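Local coordinates for probable secreted solute-binding lipoprotein (Streptomyces coelicolor, PDB 3I3V) that probably binds a solute outside the cell membrane and hands it to a membrane transporter, at residues P24-L27 and A28-R32; E56-L60 and A61-A65; Y130-A133 and L134-A138; P339-G342 and A343-L347. All coordinates share one frame; numbering follows the deposited sequence.

Interaction 1. Residues P24-L27 and A28-R32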
loop_
_atom_site.group_PDB
_atom_site.type_symbol
_atom_site.label_atom_id
_atom_site.label_comp_id
_atom_site.label_asym_id
_atom_site.label_seq_id
_atom_site.Cartn_x
_atom_site.Cartn_y
_atom_site.Cartn_z
ATOM N N PRO C 24 6.292 32.020 44.603
ATOM C CA PRO C 24 6.386 32.851 43.395
ATOM C C PRO C 24 6.150 32.049 42.120
ATOM O O PRO C 24 5.363 32.432 41.263
ATOM C CB PRO C 24 7.810 33.408 43.465
ATOM C CG PRO C 24 8.070 33.483 44.957
ATOM C CD PRO C 24 7.506 32.160 45.431
ATOM N N THR C 25 6.839 30.927 41.996
ATOM C CA THR C 25 6.689 30.095 40.816
ATOM C C THR C 25 5.338 29.379 40.768
ATOM O O THR C 25 4.842 29.068 39.675
ATOM C CB THR C 25 7.823 29.089 40.737
ATOM O OG1 THR C 25 9.065 29.792 40.875
ATOM C CG2 THR C 25 7.800 28.372 39.402
ATOM N N TYR C 26 4.732 29.119 41.933
ATOM C CA TYR C 26 3.423 28.471 41.941
ATOM C C TYR C 26 2.397 29.437 41.367
ATOM O O TYR C 26 1.582 29.061 40.537
ATOM C CB TYR C 26 2.981 28.080 43.354
ATOM C CG TYR C 26 1.563 27.548 43.368
ATOM C CD1 TYR C 26 1.244 26.355 42.738
ATOM C CD2 TYR C 26 0.535 28.267 43.969
ATOM C CE1 TYR C 26 -0.067 25.886 42.704
ATOM C CE2 TYR C 26 -0.780 27.813 43.943
ATOM C CZ TYR C 26 -1.077 26.620 43.310
ATOM O OH TYR C 26 -2.384 26.162 43.291
ATOM N N LEU C 27 2.434 30.687 41.813
ATOM C CA LEU C 27 1.495 31.677 41.313
ATOM C C LEU C 27 1.614 31.810 39.789
ATOM O O LEU C 27 0.608 31.794 39.081
ATOM C CB LEU C 27 1.719 33.021 42.025
ATOM C CG LEU C 27 1.359 32.979 43.528
ATOM C CD1 LEU C 27 1.611 34.312 44.165
ATOM C CD2 LEU C 27 -0.108 32.604 43.713
ATOM N N ALA C 28 2.838 31.911 39.279
ATOM C CA ALA C 28 3.035 32.028 37.835
ATOM C C ALA C 28 2.483 30.803 37.113
ATOM O O ALA C 28 1.935 30.924 36.025
ATOM C CB ALA C 28 4.513 32.199 37.510
ATOM N N ALA C 29 2.636 29.622 37.706
ATOM C CA ALA C 29 2.125 28.411 37.075
ATOM C C ALA C 29 0.602 28.456 37.022
ATOM O O ALA C 29 0.013 28.067 36.021
ATOM C CB ALA C 29 2.593 27.166 37.827
ATOM N N VAL C 30 -0.030 28.938 38.092
ATOM C CA VAL C 30 -1.492 29.048 38.142
ATOM C C VAL C 30 -2.003 29.961 37.035
ATOM O O VAL C 30 -2.953 29.626 36.336
ATOM C CB VAL C 30 -1.991 29.622 39.503
ATOM C CG1 VAL C 30 -3.441 30.076 39.379
ATOM C CG2 VAL C 30 -1.882 28.570 40.592
ATOM N N ASP C 31 -1.364 31.118 36.885
ATOM C CA ASP C 31 -1.760 32.085 35.868
ATOM C C ASP C 31 -1.475 31.561 34.474
ATOM O O ASP C 31 -2.178 31.896 33.527
ATOM C CB ASP C 31 -1.043 33.407 36.097
ATOM C CG ASP C 31 -1.301 33.962 37.476
ATOM O OD1 ASP C 31 -2.476 33.942 37.909
ATOM O OD2 ASP C 31 -0.336 34.417 38.124
ATOM N N ARG C 32 -0.450 30.730 34.347
ATOM C CA ARG C 32 -0.130 30.156 33.052
ATOM C C ARG C 32 -1.240 29.148 32.741
ATOM O O ARG C 32 -1.760 29.110 31.625
ATOM C CB ARG C 32 1.243 29.472 33.085
ATOM C CG ARG C 32 1.875 29.245 31.708
ATOM C CD ARG C 32 1.146 28.180 30.885
ATOM N NE ARG C 32 1.525 28.200 29.467
ATOM C CZ ARG C 32 1.263 29.206 28.632
ATOM N NH1 ARG C 32 0.621 30.281 29.065
ATOM N NH2 ARG C 32 1.638 29.145 27.360
#
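Y26 and V30 face each other one turn apart on the helix of a right-handed beta-alpha-beta unit, helix 23-36 between strands 9-14 and 41-46, part of an extracellular solute-binding protein fold. The contact is a CH-pi one: the methyl CG2 of V30 sits over one face of the Y26 ring, 3.8 Å from the ring centroid and 25° off the normal. It is displaced toward the hydroxyl end, so its nearest ring atom is CZ of Y26, at 3.4 Å from V30 CG2. Y26 CG anti to the backbone N (chi1 174°) and V30 CG2 beside its own backbone N bring ring and methyl together. The hydroxyl of Y26 is held by N44 OD1, a bond that would restrain the ring's swing against the methyl.

The main chain under these side chains is regular helix. V30 N donates to Y26 O over 2.9 Å, and the neighbouring rungs run from A28 N to P24 O, from A29 N to T25 O and from D31 N to L27 O. On the outer side, D31 OD1 makes a salt bridge with R34.

Around this, Y26 packs on V12 and T14 of strand 9-14 and on F306 and M310 of helix 300-310, and V30 on I42 and N44 of strand 41-46. T25 meets helix 313-323, A29 meets F309, and R32 packs on R32 of a second subunit.

Interaction 2. Residues E56-L60 and A61-A65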
loop_
_atom_site.group_PDB
_atom_site.type_symbol
_atom_site.label_atom_id
_atom_site.label_comp_id
_atom_site.label_asym_id
_atom_site.label_seq_id
_atom_site.Cartn_x
_atom_site.Cartn_y
_atom_site.Cartn_z
ATOM N N GLU C 56 -9.764 19.812 57.358
ATOM C CA GLU C 56 -10.633 18.836 58.020
ATOM C C GLU C 56 -11.969 19.464 58.414
ATOM O O GLU C 56 -13.022 18.835 58.313
ATOM C CB GLU C 56 -9.917 18.231 59.235
ATOM C CG GLU C 56 -8.695 17.435 58.816
ATOM C CD GLU C 56 -7.932 16.827 59.974
ATOM O OE1 GLU C 56 -8.344 17.032 61.135
ATOM O OE2 GLU C 56 -6.915 16.143 59.715
ATOM N N THR C 57 -11.935 20.720 58.837
ATOM C CA THR C 57 -13.172 21.397 59.194
ATOM C C THR C 57 -14.029 21.564 57.936
ATOM O O THR C 57 -15.255 21.491 58.001
ATOM C CB THR C 57 -12.898 22.775 59.797
ATOM O OG1 THR C 57 -11.988 22.642 60.896
ATOM C CG2 THR C 57 -14.197 23.403 60.281
ATOM N N SER C 58 -13.387 21.789 56.792
ATOM C CA SER C 58 -14.112 21.944 55.530
ATOM C C SER C 58 -14.649 20.606 55.041
ATOM O O SER C 58 -15.717 20.541 54.449
ATOM C CB SER C 58 -13.207 22.526 54.442
ATOM O OG SER C 58 -13.081 23.929 54.572
ATOM N N ARG C 59 -13.887 19.543 55.276
ATOM C CA ARG C 59 -14.270 18.201 54.853
ATOM C C ARG C 59 -15.528 17.726 55.589
ATOM O O ARG C 59 -16.424 17.126 55.000
ATOM C CB ARG C 59 -13.096 17.250 55.103
ATOM C CG ARG C 59 -13.370 15.790 54.836
ATOM C CD ARG C 59 -13.647 15.486 53.372
ATOM N NE ARG C 59 -13.895 14.056 53.221
ATOM C CZ ARG C 59 -15.024 13.528 52.763
ATOM N NH1 ARG C 59 -16.025 14.312 52.387
ATOM N NH2 ARG C 59 -15.162 12.209 52.719
ATOM N N LEU C 60 -15.585 18.010 56.884
ATOM C CA LEU C 60 -16.720 17.632 57.712
ATOM C C LEU C 60 -17.976 18.428 57.352
ATOM O O LEU C 60 -19.094 17.977 57.586
ATOM C CB LEU C 60 -16.363 17.840 59.183
ATOM C CG LEU C 60 -15.323 16.839 59.692
ATOM C CD1 LEU C 60 -14.576 17.398 60.890
ATOM C CD2 LEU C 60 -16.035 15.531 60.037
ATOM N N ALA C 61 -17.790 19.612 56.779
ATOM C CA ALA C 61 -18.920 20.444 56.381
ATOM C C ALA C 61 -19.271 20.147 54.929
ATOM O O ALA C 61 -20.130 20.801 54.342
ATOM C CB ALA C 61 -18.574 21.917 56.543
ATOM N N ARG C 62 -18.592 19.152 54.362
ATOM C CA ARG C 62 -18.814 18.743 52.979
ATOM C C ARG C 62 -18.654 19.877 51.971
ATOM O O ARG C 62 -19.484 20.045 51.068
ATOM C CB ARG C 62 -20.203 18.112 52.839
ATOM C CG ARG C 62 -20.386 16.864 53.687
ATOM C CD ARG C 62 -21.778 16.284 53.507
ATOM N NE ARG C 62 -22.013 15.169 54.421
ATOM C CZ ARG C 62 -21.315 14.041 54.406
ATOM N NH1 ARG C 62 -20.342 13.876 53.520
ATOM N NH2 ARG C 62 -21.581 13.087 55.285
ATOM N N LYS C 63 -17.590 20.658 52.128
ATOM C CA LYS C 63 -17.320 21.755 51.205
ATOM C C LYS C 63 -15.814 22.013 51.102
ATOM O O LYS C 63 -15.381 23.146 50.918
ATOM C CB LYS C 63 -18.067 23.021 51.644
ATOM C CG LYS C 63 -17.645 23.591 52.999
ATOM C CD LYS C 63 -18.525 24.793 53.387
ATOM C CE LYS C 63 -18.069 25.460 54.687
ATOM N NZ LYS C 63 -16.695 26.056 54.593
ATOM N N GLU C 64 -15.026 20.944 51.208
ATOM C CA GLU C 64 -13.572 21.049 51.136
ATOM C C GLU C 64 -13.079 21.277 49.708
ATOM O O GLU C 64 -13.757 20.929 48.740
ATOM C CB GLU C 64 -12.906 19.788 51.707
ATOM C CG GLU C 64 -12.972 18.549 50.812
ATOM C CD GLU C 64 -14.351 17.901 50.788
ATOM O OE1 GLU C 64 -14.517 16.861 50.117
ATOM O OE2 GLU C 64 -15.266 18.434 51.444
ATOM N N ALA C 65 -11.892 21.865 49.594
ATOM C CA ALA C 65 -11.281 22.135 48.300
ATOM C C ALA C 65 -11.191 20.846 47.484
ATOM O O ALA C 65 -11.262 19.750 48.039
ATOM C CB ALA C 65 -9.889 22.732 48.502
HETATM O O HOH W 1 -13.056 25.267 51.694
#
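S58 O takes the straightest of the bonds that close this helix end: K63 N donates to it over 3.0 Å at 169°. R62 N turns to R59 O at 3.0 Å, approaching from above the carbonyl plane rather than along a lone pair. A61 N shares weak bonds to T57 O and S58 O. Together with the positive phi of R62, the bonds from K63 and R62 form a Schellman motif, which ends helix 51-60 and sends the chain on toward strand 67-70. A water bridges S58 OG and K63 O, 3.2 Å from each, donating to the carbonyl; S58 OG also makes a weak bond to V54 O.

E64 CG lies between the backbone N and the carbonyl carbon (chi1 75°), and a bend at chi2 (-75°) brings the carboxylate beside R59. The salt bridge, R59 NH1 to E64 OE1, is long at 3.7 Å, with the oxygen well out of the guanidinium plane. OE1 also receives a weak bond from N295 N. R62 NH1 is 4.5 Å from R59 NH1. With an alanine at E64, R59 is likely to lose this counter-charge and N295 N this weak acceptor, leaving the like charge of R62 less well offset.

Interaction 3. Residues Y130-A133 and L134-A138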
loop_
_atom_site.group_PDB
_atom_site.type_symbol
_atom_site.label_atom_id
_atom_site.label_comp_id
_atom_site.label_asym_id
_atom_site.label_seq_id
_atom_site.Cartn_x
_atom_site.Cartn_y
_atom_site.Cartn_z
ATOM N N TYR C 130 31.321 22.499 51.710
ATOM C CA TYR C 130 32.707 22.691 52.146
ATOM C C TYR C 130 33.301 23.959 51.529
ATOM O O TYR C 130 33.373 24.093 50.307
ATOM C CB TYR C 130 33.565 21.492 51.725
ATOM C CG TYR C 130 33.117 20.159 52.296
ATOM C CD1 TYR C 130 33.685 19.650 53.458
ATOM C CD2 TYR C 130 32.121 19.408 51.668
ATOM C CE1 TYR C 130 33.281 18.427 53.983
ATOM C CE2 TYR C 130 31.711 18.185 52.187
ATOM C CZ TYR C 130 32.296 17.701 53.344
ATOM O OH TYR C 130 31.905 16.488 53.859
ATOM N N ASN C 131 33.725 24.887 52.377
ATOM C CA ASN C 131 34.315 26.135 51.910
ATOM C C ASN C 131 35.785 25.875 51.533
ATOM O O ASN C 131 36.626 25.642 52.398
ATOM C CB ASN C 131 34.189 27.198 53.017
ATOM C CG ASN C 131 34.786 28.541 52.622
ATOM O OD1 ASN C 131 34.407 29.582 53.163
ATOM N ND2 ASN C 131 35.736 28.523 51.693
ATOM N N ARG C 132 36.083 25.900 50.236
ATOM C CA ARG C 132 37.437 25.645 49.740
ATOM C C ARG C 132 38.461 26.695 50.138
ATOM O O ARG C 132 39.577 26.368 50.531
ATOM C CB ARG C 132 37.422 25.517 48.221
ATOM C CG ARG C 132 37.215 24.110 47.724
ATOM C CD ARG C 132 38.442 23.272 47.988
ATOM N NE ARG C 132 38.319 21.943 47.403
ATOM C CZ ARG C 132 39.268 21.022 47.462
ATOM N NH1 ARG C 132 40.408 21.292 48.085
ATOM N NH2 ARG C 132 39.082 19.835 46.903
ATOM N N ALA C 133 38.086 27.960 50.019
ATOM C CA ALA C 133 38.990 29.036 50.383
ATOM C C ALA C 133 39.528 28.794 51.787
ATOM O O ALA C 133 40.717 28.977 52.043
ATOM C CB ALA C 133 38.267 30.368 50.326
ATOM N N LEU C 134 38.657 28.372 52.697
ATOM C CA LEU C 134 39.076 28.124 54.072
ATOM C C LEU C 134 39.845 26.810 54.239
ATOM O O LEU C 134 40.743 26.722 55.075
ATOM C CB LEU C 134 37.862 28.170 55.008
ATOM C CG LEU C 134 37.310 29.571 55.327
ATOM C CD1 LEU C 134 38.256 30.312 56.246
ATOM C CD2 LEU C 134 37.126 30.359 54.039
ATOM N N LEU C 135 39.501 25.791 53.454
ATOM C CA LEU C 135 40.216 24.521 53.538
ATOM C C LEU C 135 41.634 24.739 53.010
ATOM O O LEU C 135 42.583 24.092 53.464
ATOM C CB LEU C 135 39.518 23.429 52.717
ATOM C CG LEU C 135 38.190 22.860 53.243
ATOM C CD1 LEU C 135 37.698 21.753 52.317
ATOM C CD2 LEU C 135 38.381 22.334 54.657
ATOM N N ASP C 136 41.768 25.662 52.057
ATOM C CA ASP C 136 43.065 25.989 51.476
ATOM C C ASP C 136 43.931 26.735 52.484
ATOM O O ASP C 136 45.108 26.416 52.637
ATOM C CB ASP C 136 42.905 26.841 50.209
ATOM C CG ASP C 136 42.539 26.014 48.979
ATOM O OD1 ASP C 136 42.741 24.780 48.980
ATOM O OD2 ASP C 136 42.063 26.609 47.991
ATOM N N ARG C 137 43.362 27.725 53.169
ATOM C CA ARG C 137 44.122 28.478 54.163
ATOM C C ARG C 137 44.673 27.541 55.235
ATOM O O ARG C 137 45.749 27.773 55.788
ATOM C CB ARG C 137 43.252 29.519 54.875
ATOM C CG ARG C 137 42.446 30.456 53.997
ATOM C CD ARG C 137 41.935 31.642 54.830
ATOM N NE ARG C 137 40.685 32.222 54.328
ATOM C CZ ARG C 137 40.517 32.733 53.110
ATOM N NH1 ARG C 137 41.525 32.746 52.245
ATOM N NH2 ARG C 137 39.335 33.231 52.755
ATOM N N ALA C 138 43.922 26.481 55.527
ATOM C CA ALA C 138 44.302 25.521 56.558
ATOM C C ALA C 138 45.282 24.449 56.104
ATOM O O ALA C 138 45.911 23.788 56.930
ATOM C CB ALA C 138 43.050 24.868 57.134
#
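A133 O lies over one face of the R137 guanidinium, 3.7 Å above its plane and displaced toward the rim, while R137 NH2 comes 3.9 Å from A133 CB. The R137 chain runs extended from CG to NE back along the helix, passing the same carbonyl with CG, at 3.0 Å from A133 O. The R132 guanidinium has D136 OD1 at its edge, near its plane, but R132 NH1 is 4.3 Å from that oxygen, beyond a salt bridge. The firm partners of R132 are E264, by a salt bridge from NE, and D141 O, bonded to NH1.

N131 ends strand 122-131 and is the N-cap of helix 132-138, the point where strand becomes helix with no residue between. The first turn is closed by L135 N to N131 O (3.1 Å), followed by D136 N to R132 O (2.8 Å) and R137 N to A133 O (3.1 Å). With CG anti to the backbone N (chi1 180°), the N131 amide swings onto L134, crossing it at a slant, its CG 3.3 Å from L134 CD2. Shortening N131 to an alanine is likely to open a gap beside L134 CD2. L135 CD1 touches Y130 CB and packs on L157 of helix 147-159, L134 reaches A243 of strand 242-246, and Y130 OH is bonded to G267 O.

Interaction 4. Residues P339-G342 and A343-L347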
loop_
_atom_site.group_PDB
_atom_site.type_symbol
_atom_site.label_atom_id
_atom_site.label_comp_id
_atom_site.label_asym_id
_atom_site.label_seq_id
_atom_site.Cartn_x
_atom_site.Cartn_y
_atom_site.Cartn_z
ATOM N N PRO C 339 23.659 28.449 42.498
ATOM C CA PRO C 339 24.874 27.630 42.419
ATOM C C PRO C 339 25.005 26.404 43.315
ATOM O O PRO C 339 25.184 25.296 42.822
ATOM C CB PRO C 339 25.983 28.649 42.669
ATOM C CG PRO C 339 25.452 29.851 41.975
ATOM C CD PRO C 339 24.016 29.878 42.471
ATOM N N LEU C 340 24.931 26.592 44.625
ATOM C CA LEU C 340 25.076 25.460 45.537
ATOM C C LEU C 340 23.911 24.485 45.423
ATOM O O LEU C 340 24.079 23.284 45.630
ATOM C CB LEU C 340 25.227 25.952 46.981
ATOM C CG LEU C 340 26.382 26.940 47.166
ATOM C CD1 LEU C 340 26.434 27.381 48.603
ATOM C CD2 LEU C 340 27.704 26.292 46.742
ATOM N N VAL C 341 22.731 25.004 45.097
ATOM C CA VAL C 341 21.560 24.152 44.928
ATOM C C VAL C 341 21.756 23.313 43.675
ATOM O O VAL C 341 21.519 22.104 43.685
ATOM C CB VAL C 341 20.268 24.985 44.789
ATOM C CG1 VAL C 341 19.086 24.073 44.484
ATOM C CG2 VAL C 341 20.013 25.752 46.078
ATOM N N GLY C 342 22.204 23.959 42.600
ATOM C CA GLY C 342 22.453 23.252 41.357
ATOM C C GLY C 342 23.546 22.206 41.519
ATOM O O GLY C 342 23.448 21.104 40.970
ATOM N N ALA C 343 24.591 22.543 42.276
ATOM C CA ALA C 343 25.695 21.604 42.514
ATOM C C ALA C 343 25.233 20.398 43.350
ATOM O O ALA C 343 25.678 19.265 43.128
ATOM C CB ALA C 343 26.856 22.315 43.216
ATOM N N ALA C 344 24.350 20.635 44.314
ATOM C CA ALA C 344 23.845 19.539 45.135
ATOM C C ALA C 344 23.025 18.589 44.257
ATOM O O ALA C 344 23.086 17.367 44.407
ATOM C CB ALA C 344 22.980 20.086 46.269
ATOM N N GLN C 345 22.255 19.163 43.339
ATOM C CA GLN C 345 21.422 18.370 42.443
ATOM C C GLN C 345 22.250 17.514 41.499
ATOM O O GLN C 345 21.842 16.405 41.149
ATOM C CB GLN C 345 20.500 19.282 41.624
ATOM C CG GLN C 345 19.351 19.876 42.417
ATOM C CD GLN C 345 18.660 20.996 41.684
ATOM O OE1 GLN C 345 19.116 21.442 40.634
ATOM N NE2 GLN C 345 17.556 21.468 42.240
ATOM N N ARG C 346 23.411 18.036 41.097
ATOM C CA ARG C 346 24.307 17.338 40.177
ATOM C C ARG C 346 25.121 16.227 40.827
ATOM O O ARG C 346 25.893 15.540 40.155
ATOM C CB ARG C 346 25.252 18.328 39.487
ATOM C CG ARG C 346 24.605 19.115 38.355
ATOM C CD ARG C 346 25.657 19.699 37.418
ATOM N NE ARG C 346 25.847 21.136 37.597
ATOM C CZ ARG C 346 25.345 22.068 36.788
ATOM N NH1 ARG C 346 24.615 21.721 35.732
ATOM N NH2 ARG C 346 25.581 23.352 37.032
ATOM N N LEU C 347 24.953 16.065 42.135
ATOM C CA LEU C 347 25.639 15.015 42.883
ATOM C C LEU C 347 24.977 13.692 42.476
ATOM O O LEU C 347 23.753 13.606 42.406
ATOM C CB LEU C 347 25.465 15.262 44.389
ATOM C CG LEU C 347 26.650 15.644 45.284
ATOM C CD1 LEU C 347 27.691 16.442 44.521
ATOM C CD2 LEU C 347 26.118 16.431 46.480
#
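V341 and Q345 lie side by side one turn apart on helix 339-345, pointing the same way. CG1 of V341 touches the amide end of Q345, 3.8 Å from NE2, and the Q345 stem grazes the V341 carbonyl, with CG 3.4 Å from V341 O. The glutamine gets there with CG beside its backbone N (chi1 -73°) and an extended chain from there on, which sends the amide along the valine. Both ends of that amide are taken: OE1 accepts from S335 N and NE2 bonds D326 OD1, fixing the rotation of the group.

R346 takes another course. Its CG and CB pass close to G342 O, the chain then bends at chi3 (-105°), and the guanidinium stands obliquely to that carbonyl, NE 4.1 Å from G342 O. The alanine methyls lie against carbonyls of the preceding turn, A344 CB 3.4 Å from L340 O. The backbone rungs are A343 N to P339 O, 2.9 Å, then A344 to L340, Q345 to V341 and R346 to G342. L340 packs on T263 and A343 on V265 of strand 263-266.

Methyl against amide is plain van der Waals contact; the amide's two hydrogen bonds tie this face of the helix to the loop at S335 and to strand 326-327.

Overall arrangement
All four contacts are local, within one helix or at its end, but they differ with their place. Interaction 1 is partly buried, with an aromatic-methyl pair between strands 9-14 and 41-46 and helices 300-310 and 313-323. Interaction 2, about 25 Å from it between centres, is the surface case: there charges and a water attend a helix end. Interactions 3 and 4 are both partly buried, about 19 Å apart between centres, and both adjoin strand 263-266. Interaction 3 lies where strand 122-131 passes into helix 132-138 and packs arginines and leucines round a helix start; interaction 4 sets a methyl against a tethered amide. Interactions 2 and 3 lie on opposite sides of the chain centre.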